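Local coordinates for cytosolic protein (Streptococcus thermophilus, PDB 2QZI) that is of unknown function, a small cytosolic protein of the DUF1827 family that binds sodium ions in the crystal, at residues D25-V39 with T42-H56. Numbering follows the deposited sequence.
With NA (sodium ion), chain F; NA (sodium ion), chain E.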
loop_
_atom_site.group_PDB
_atom_site.type_symbol
_atom_site.label_atom_id
_atom_site.label_comp_id
_atom_site.label_asym_id
_atom_site.label_seq_id
_atom_site.Cartn_x
_atom_site.Cartn_y
_atom_site.Cartn_z
ATOM N N ASP A 25 10.899 7.396 -6.715
ATOM C CA ASP A 25 11.669 7.516 -5.465
ATOM C C ASP A 25 11.552 6.297 -4.529
ATOM O O ASP A 25 12.316 6.163 -3.553
ATOM C CB ASP A 25 11.394 8.857 -4.729
ATOM C CG ASP A 25 9.969 8.983 -4.235
ATOM O OD1 ASP A 25 9.060 8.202 -4.667
ATOM O OD2 ASP A 25 9.732 9.902 -3.408
ATOM N N ALA A 26 10.650 5.371 -4.847
ATOM C CA ALA A 26 10.527 4.142 -4.048
ATOM C C ALA A 26 11.840 3.381 -4.031
ATOM O O ALA A 26 12.449 3.218 -5.062
ATOM C CB ALA A 26 9.389 3.231 -4.586
ATOM N N PHE A 27 12.295 2.956 -2.859
ATOM C CA PHE A 27 13.362 1.932 -2.746
ATOM C C PHE A 27 12.845 0.548 -2.262
ATOM O O PHE A 27 13.558 -0.512 -2.304
ATOM C CB PHE A 27 14.474 2.475 -1.836
ATOM C CG PHE A 27 14.032 2.791 -0.414
ATOM C CD1 PHE A 27 14.097 4.107 0.077
ATOM C CD2 PHE A 27 13.690 1.755 0.471
ATOM C CE1 PHE A 27 13.775 4.393 1.415
ATOM C CE2 PHE A 27 13.373 2.008 1.780
ATOM C CZ PHE A 27 13.380 3.340 2.257
ATOM N N LEU A 28 11.585 0.516 -1.856
ATOM C CA LEU A 28 10.925 -0.782 -1.636
ATOM C C LEU A 28 9.562 -0.786 -2.322
ATOM O O LEU A 28 8.795 0.190 -2.212
ATOM C CB LEU A 28 10.782 -1.042 -0.129
ATOM C CG LEU A 28 9.904 -2.171 0.385
ATOM C CD1 LEU A 28 10.451 -3.561 -0.019
ATOM C CD2 LEU A 28 9.842 -2.025 1.915
ATOM N N VAL A 29 9.282 -1.860 -3.038
ATOM C CA VAL A 29 8.028 -2.050 -3.731
ATOM C C VAL A 29 7.567 -3.483 -3.548
ATOM O O VAL A 29 8.278 -4.447 -3.892
ATOM C CB VAL A 29 8.109 -1.792 -5.255
ATOM C CG1 VAL A 29 6.682 -1.936 -5.906
ATOM C CG2 VAL A 29 8.739 -0.405 -5.622
ATOM N N GLU A 30 6.370 -3.630 -3.009
ATOM C CA GLU A 30 5.798 -4.958 -2.839
ATOM C C GLU A 30 4.357 -4.967 -3.286
ATOM O O GLU A 30 3.692 -3.929 -3.234
ATOM C CB GLU A 30 5.874 -5.332 -1.383
ATOM C CG GLU A 30 7.247 -5.147 -0.845
ATOM C CD GLU A 30 7.472 -5.900 0.424
ATOM O OE1 GLU A 30 6.549 -5.987 1.257
ATOM O OE2 GLU A 30 8.612 -6.361 0.608
ATOM N N THR A 31 3.897 -6.105 -3.774
ATOM C CA THR A 31 2.485 -6.234 -4.145
ATOM C C THR A 31 1.788 -7.331 -3.344
ATOM O O THR A 31 2.402 -8.271 -2.938
ATOM C CB THR A 31 2.290 -6.550 -5.632
ATOM O OG1 THR A 31 3.025 -7.687 -5.932
ATOM C CG2 THR A 31 2.773 -5.415 -6.553
ATOM N N TYR A 32 0.492 -7.139 -3.058
ATOM C CA TYR A 32 -0.312 -8.120 -2.305
ATOM C C TYR A 32 -1.727 -8.194 -2.882
ATOM O O TYR A 32 -2.277 -7.189 -3.360
ATOM C CB TYR A 32 -0.487 -7.690 -0.847
ATOM C CG TYR A 32 0.778 -7.645 -0.041
ATOM C CD1 TYR A 32 1.020 -8.588 0.942
ATOM C CD2 TYR A 32 1.749 -6.613 -0.251
ATOM C CE1 TYR A 32 2.176 -8.549 1.683
ATOM C CE2 TYR A 32 2.941 -6.599 0.483
ATOM C CZ TYR A 32 3.114 -7.553 1.463
ATOM O OH TYR A 32 4.272 -7.557 2.213
ATOM N N SER A 33 -2.294 -9.395 -2.808
ATOM C CA SER A 33 -3.705 -9.664 -2.938
ATOM C C SER A 33 -4.417 -9.622 -1.582
ATOM O O SER A 33 -3.858 -9.967 -0.541
ATOM C CB SER A 33 -3.887 -11.101 -3.453
ATOM O OG SER A 33 -3.878 -11.033 -4.866
ATOM N N ALA A 34 -5.665 -9.192 -1.610
ATOM C CA ALA A 34 -6.574 -9.251 -0.495
ATOM C C ALA A 34 -7.867 -9.774 -1.167
ATOM O O ALA A 34 -8.773 -9.029 -1.457
ATOM C CB ALA A 34 -6.704 -7.832 0.108
ATOM N N GLY A 35 -7.904 -11.067 -1.479
ATOM C CA GLY A 35 -8.994 -11.647 -2.290
ATOM C C GLY A 35 -8.837 -11.142 -3.719
ATOM O O GLY A 35 -7.789 -11.346 -4.314
ATOM N N ASN A 36 -9.844 -10.462 -4.267
ATOM C CA ASN A 36 -9.708 -9.867 -5.611
ATOM C C ASN A 36 -9.292 -8.376 -5.637
ATOM O O ASN A 36 -9.134 -7.776 -6.698
ATOM C CB ASN A 36 -10.915 -10.154 -6.519
ATOM C CG ASN A 36 -12.274 -9.865 -5.852
ATOM O OD1 ASN A 36 -12.436 -8.939 -5.065
ATOM N ND2 ASN A 36 -13.261 -10.667 -6.210
ATOM N N THR A 37 -9.081 -7.828 -4.448
ATOM C CA THR A 37 -8.467 -6.539 -4.246
ATOM C C THR A 37 -6.940 -6.607 -4.355
ATOM O O THR A 37 -6.275 -7.541 -3.812
ATOM C CB THR A 37 -8.930 -5.950 -2.873
ATOM O OG1 THR A 37 -10.332 -5.673 -2.927
ATOM C CG2 THR A 37 -8.252 -4.654 -2.559
ATOM N N ASP A 38 -6.369 -5.616 -5.055
ATOM C CA ASP A 38 -4.918 -5.575 -5.244
ATOM C C ASP A 38 -4.289 -4.431 -4.469
ATOM O O ASP A 38 -4.824 -3.353 -4.433
ATOM C CB ASP A 38 -4.529 -5.317 -6.688
ATOM C CG ASP A 38 -5.183 -6.215 -7.642
ATOM O OD1 ASP A 38 -4.978 -7.440 -7.540
ATOM O OD2 ASP A 38 -5.953 -5.658 -8.491
ATOM N N VAL A 39 -3.109 -4.687 -3.911
ATOM C CA VAL A 39 -2.434 -3.736 -3.063
ATOM C C VAL A 39 -1.021 -3.650 -3.603
ATOM O O VAL A 39 -0.435 -4.667 -4.016
ATOM C CB VAL A 39 -2.473 -4.164 -1.552
ATOM C CG1 VAL A 39 -1.867 -3.128 -0.654
ATOM C CG2 VAL A 39 -3.921 -4.415 -1.092
ATOM N N THR A 42 4.795 0.627 -1.024
ATOM C CA THR A 42 6.132 1.193 -1.258
ATOM C C THR A 42 6.650 2.022 -0.075
ATOM O O THR A 42 5.862 2.525 0.697
ATOM C CB THR A 42 6.158 2.178 -2.475
ATOM O OG1 THR A 42 5.497 3.405 -2.159
ATOM C CG2 THR A 42 5.522 1.596 -3.789
ATOM N N GLN A 43 7.988 2.114 0.051
ATOM C CA GLN A 43 8.693 3.007 0.949
ATOM C C GLN A 43 9.680 3.785 0.104
ATOM O O GLN A 43 10.297 3.206 -0.751
ATOM C CB GLN A 43 9.440 2.342 2.106
ATOM C CG GLN A 43 9.869 3.499 3.164
ATOM C CD GLN A 43 10.644 2.960 4.317
ATOM O OE1 GLN A 43 10.901 1.755 4.356
ATOM N NE2 GLN A 43 11.039 3.832 5.270
ATOM N N ALA A 44 9.829 5.087 0.398
ATOM C CA ALA A 44 10.706 6.043 -0.260
ATOM C C ALA A 44 11.162 7.016 0.851
ATOM O O ALA A 44 10.535 7.060 1.894
ATOM C CB ALA A 44 9.897 6.890 -1.335
ATOM N N PRO A 45 12.245 7.791 0.631
ATOM C CA PRO A 45 12.475 8.837 1.615
ATOM C C PRO A 45 11.198 9.648 1.815
ATOM O O PRO A 45 10.572 10.040 0.835
ATOM C CB PRO A 45 13.614 9.730 0.972
ATOM C CG PRO A 45 14.428 8.677 0.129
ATOM C CD PRO A 45 13.267 7.779 -0.439
ATOM N N LYS A 46 10.826 9.876 3.070
ATOM C CA LYS A 46 9.805 10.871 3.453
ATOM C C LYS A 46 8.398 10.261 3.373
ATOM O O LYS A 46 7.459 10.871 3.852
ATOM C CB LYS A 46 9.916 12.172 2.638
ATOM C CG LYS A 46 11.206 12.874 2.840
ATOM C CD LYS A 46 11.430 13.443 4.287
ATOM C CE LYS A 46 12.910 13.873 4.470
ATOM N NZ LYS A 46 13.259 14.502 5.823
ATOM N N HIS A 47 8.225 9.057 2.801
ATOM C CA HIS A 47 6.874 8.544 2.770
ATOM C C HIS A 47 6.765 7.069 2.424
ATOM O O HIS A 47 7.471 6.583 1.556
ATOM C CB HIS A 47 5.962 9.357 1.809
ATOM C CG HIS A 47 6.419 9.365 0.374
ATOM N ND1 HIS A 47 5.587 9.027 -0.679
ATOM C CD2 HIS A 47 7.606 9.719 -0.186
ATOM C CE1 HIS A 47 6.254 9.134 -1.820
ATOM N NE2 HIS A 47 7.490 9.523 -1.545
ATOM N N TYR A 48 5.836 6.381 3.067
ATOM C CA TYR A 48 5.359 5.071 2.588
ATOM C C TYR A 48 4.065 5.318 1.806
ATOM O O TYR A 48 3.397 6.313 2.024
ATOM C CB TYR A 48 4.959 4.167 3.731
ATOM C CG TYR A 48 6.020 3.687 4.678
ATOM C CD1 TYR A 48 6.550 2.414 4.530
ATOM C CD2 TYR A 48 6.386 4.435 5.815
ATOM C CE1 TYR A 48 7.449 1.889 5.422
ATOM C CE2 TYR A 48 7.314 3.920 6.743
ATOM C CZ TYR A 48 7.829 2.640 6.506
ATOM O OH TYR A 48 8.710 2.045 7.343
ATOM N N GLU A 49 3.688 4.405 0.904
ATOM C CA GLU A 49 2.458 4.564 0.123
ATOM C C GLU A 49 1.709 3.244 0.097
ATOM O O GLU A 49 2.344 2.210 0.108
ATOM C CB GLU A 49 2.753 5.046 -1.310
ATOM C CG GLU A 49 3.370 6.474 -1.411
ATOM C CD GLU A 49 2.496 7.614 -0.960
ATOM O OE1 GLU A 49 1.240 7.503 -1.065
ATOM O OE2 GLU A 49 3.087 8.637 -0.515
ATOM N N LEU A 50 0.373 3.259 0.172
ATOM C CA LEU A 50 -0.394 2.016 -0.173
ATOM C C LEU A 50 -1.369 2.435 -1.262
ATOM O O LEU A 50 -1.936 3.556 -1.172
ATOM C CB LEU A 50 -1.238 1.511 0.999
ATOM C CG LEU A 50 -0.589 0.523 1.929
ATOM C CD1 LEU A 50 -1.587 0.416 3.069
ATOM C CD2 LEU A 50 -0.406 -0.854 1.200
ATOM N N LEU A 51 -1.400 1.653 -2.326
ATOM C CA LEU A 51 -2.397 1.769 -3.431
ATOM C C LEU A 51 -3.299 0.536 -3.458
ATOM O O LEU A 51 -2.829 -0.583 -3.652
ATOM C CB LEU A 51 -1.699 1.903 -4.809
ATOM C CG LEU A 51 -0.882 3.188 -4.766
ATOM C CD1 LEU A 51 0.647 2.935 -4.536
ATOM C CD2 LEU A 51 -1.187 4.018 -5.997
ATOM N N ILE A 52 -4.583 0.766 -3.241
ATOM C CA ILE A 52 -5.564 -0.300 -3.014
ATOM C C ILE A 52 -6.664 -0.098 -4.053
ATOM O O ILE A 52 -7.238 0.994 -4.178
ATOM C CB ILE A 52 -6.188 -0.244 -1.614
ATOM C CG1 ILE A 52 -5.077 -0.339 -0.544
ATOM C CG2 ILE A 52 -7.330 -1.308 -1.433
ATOM C CD1 ILE A 52 -5.561 0.191 0.819
ATOM N N SER A 53 -6.876 -1.132 -4.854
ATOM C CA SER A 53 -7.768 -1.036 -5.984
ATOM C C SER A 53 -8.428 -2.391 -6.259
ATOM O O SER A 53 -7.960 -3.421 -5.815
ATOM C CB SER A 53 -6.952 -0.630 -7.208
ATOM O OG SER A 53 -5.912 -1.577 -7.392
ATOM N N ASN A 54 -9.534 -2.357 -6.985
ATOM C CA ASN A 54 -10.279 -3.559 -7.282
ATOM C C ASN A 54 -10.969 -3.477 -8.633
ATOM O O ASN A 54 -11.975 -2.839 -8.744
ATOM C CB ASN A 54 -11.325 -3.782 -6.196
ATOM C CG ASN A 54 -11.929 -5.197 -6.248
ATOM O OD1 ASN A 54 -12.187 -5.741 -7.314
ATOM N ND2 ASN A 54 -12.110 -5.790 -5.096
ATOM N N LYS A 55 -10.451 -4.143 -9.653
ATOM C CA LYS A 55 -10.955 -4.027 -11.027
ATOM C C LYS A 55 -12.491 -4.142 -11.167
ATOM O O LYS A 55 -13.111 -3.404 -11.955
ATOM C CB LYS A 55 -10.196 -5.028 -11.933
ATOM C CG LYS A 55 -8.637 -4.870 -11.829
ATOM C CD LYS A 55 -7.842 -5.753 -12.789
ATOM C CE LYS A 55 -7.748 -7.234 -12.295
ATOM N NZ LYS A 55 -6.513 -7.480 -11.420
ATOM N N HIS A 56 -13.107 -5.004 -10.356
ATOM C CA HIS A 56 -14.533 -5.363 -10.491
ATOM C C HIS A 56 -15.515 -4.456 -9.727
ATOM O O HIS A 56 -16.629 -4.187 -10.199
ATOM C CB HIS A 56 -14.749 -6.813 -10.038
ATOM C CG HIS A 56 -13.574 -7.714 -10.302
ATOM N ND1 HIS A 56 -12.495 -7.809 -9.440
ATOM C CD2 HIS A 56 -13.311 -8.562 -11.332
ATOM C CE1 HIS A 56 -11.618 -8.677 -9.930
ATOM N NE2 HIS A 56 -12.096 -9.159 -11.070
HETATM NA NA NA F . 6.657 5.366 -0.975
HETATM NA NA NA E . 13.785 4.269 -6.738
HETATM O O HOH W 1 11.359 10.952 -1.788
HETATM O O HOH W 2 7.330 6.409 -3.571
HETATM O O HOH W 3 -6.598 -3.272 -9.491
HETATM O O HOH W 4 15.409 5.966 -6.001
#
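Asp25 and His47 meet through a nearly straight hydrogen bond, His47 NE2 to Asp25 OD2, 2.9 Å. It lies in the imidazole plane and reaches Asp25 OD2 on the syn side but 25° out of the carboxylate plane. His47 ND1 donates to Glu49 OE2, though the modelled length is doubtfully short. Both ring nitrogens thus face carboxylates in the model. One water joins Asp25 OD2 to Pro45 O. Another links Asp25 OD1 to a sodium ion, which Thr42 OG1 and His47 O also bind. Thr42 OG1 sits between its backbone N and carbonyl carbon (chi1 72°), turned to the metal.

Gln43 O accepts from both Phe27 N and Leu28 N, a classic beta bulge, and Gln43 N returns a bond to Leu28 O. Gln43 O lies over the centre of the Phe27 ring, 3.7 Å above its plane. The extended Gln43 side chain runs alongside that ring.

At the other end, Asp38 and Ser53 form a hydrogen-bonded antiparallel pair. A water bridges Asp38 OD2 and Ser53 OG, while Lys55 NZ makes a weak salt bridge to Asp38 OD2 at 3.5 Å. Asn54 ND2 donates to Asn36 OD1 (3.2 Å) from above its carbonyl plane, and weakly to Thr37 OG1, which also bonds Glu63. Asn54 OD1 accepts from His56 N, closing an Asx turn, and from His56 ND1 at 3.0 Å.

The contact spans two successive hairpins of an antiparallel sheet, with strand 37-44 between 28-34 and 47-53. Val29 touches Gln20 and Leu21 of helix 14-23. Helix 61-74 packs on Val39, Leu50 and Ile52.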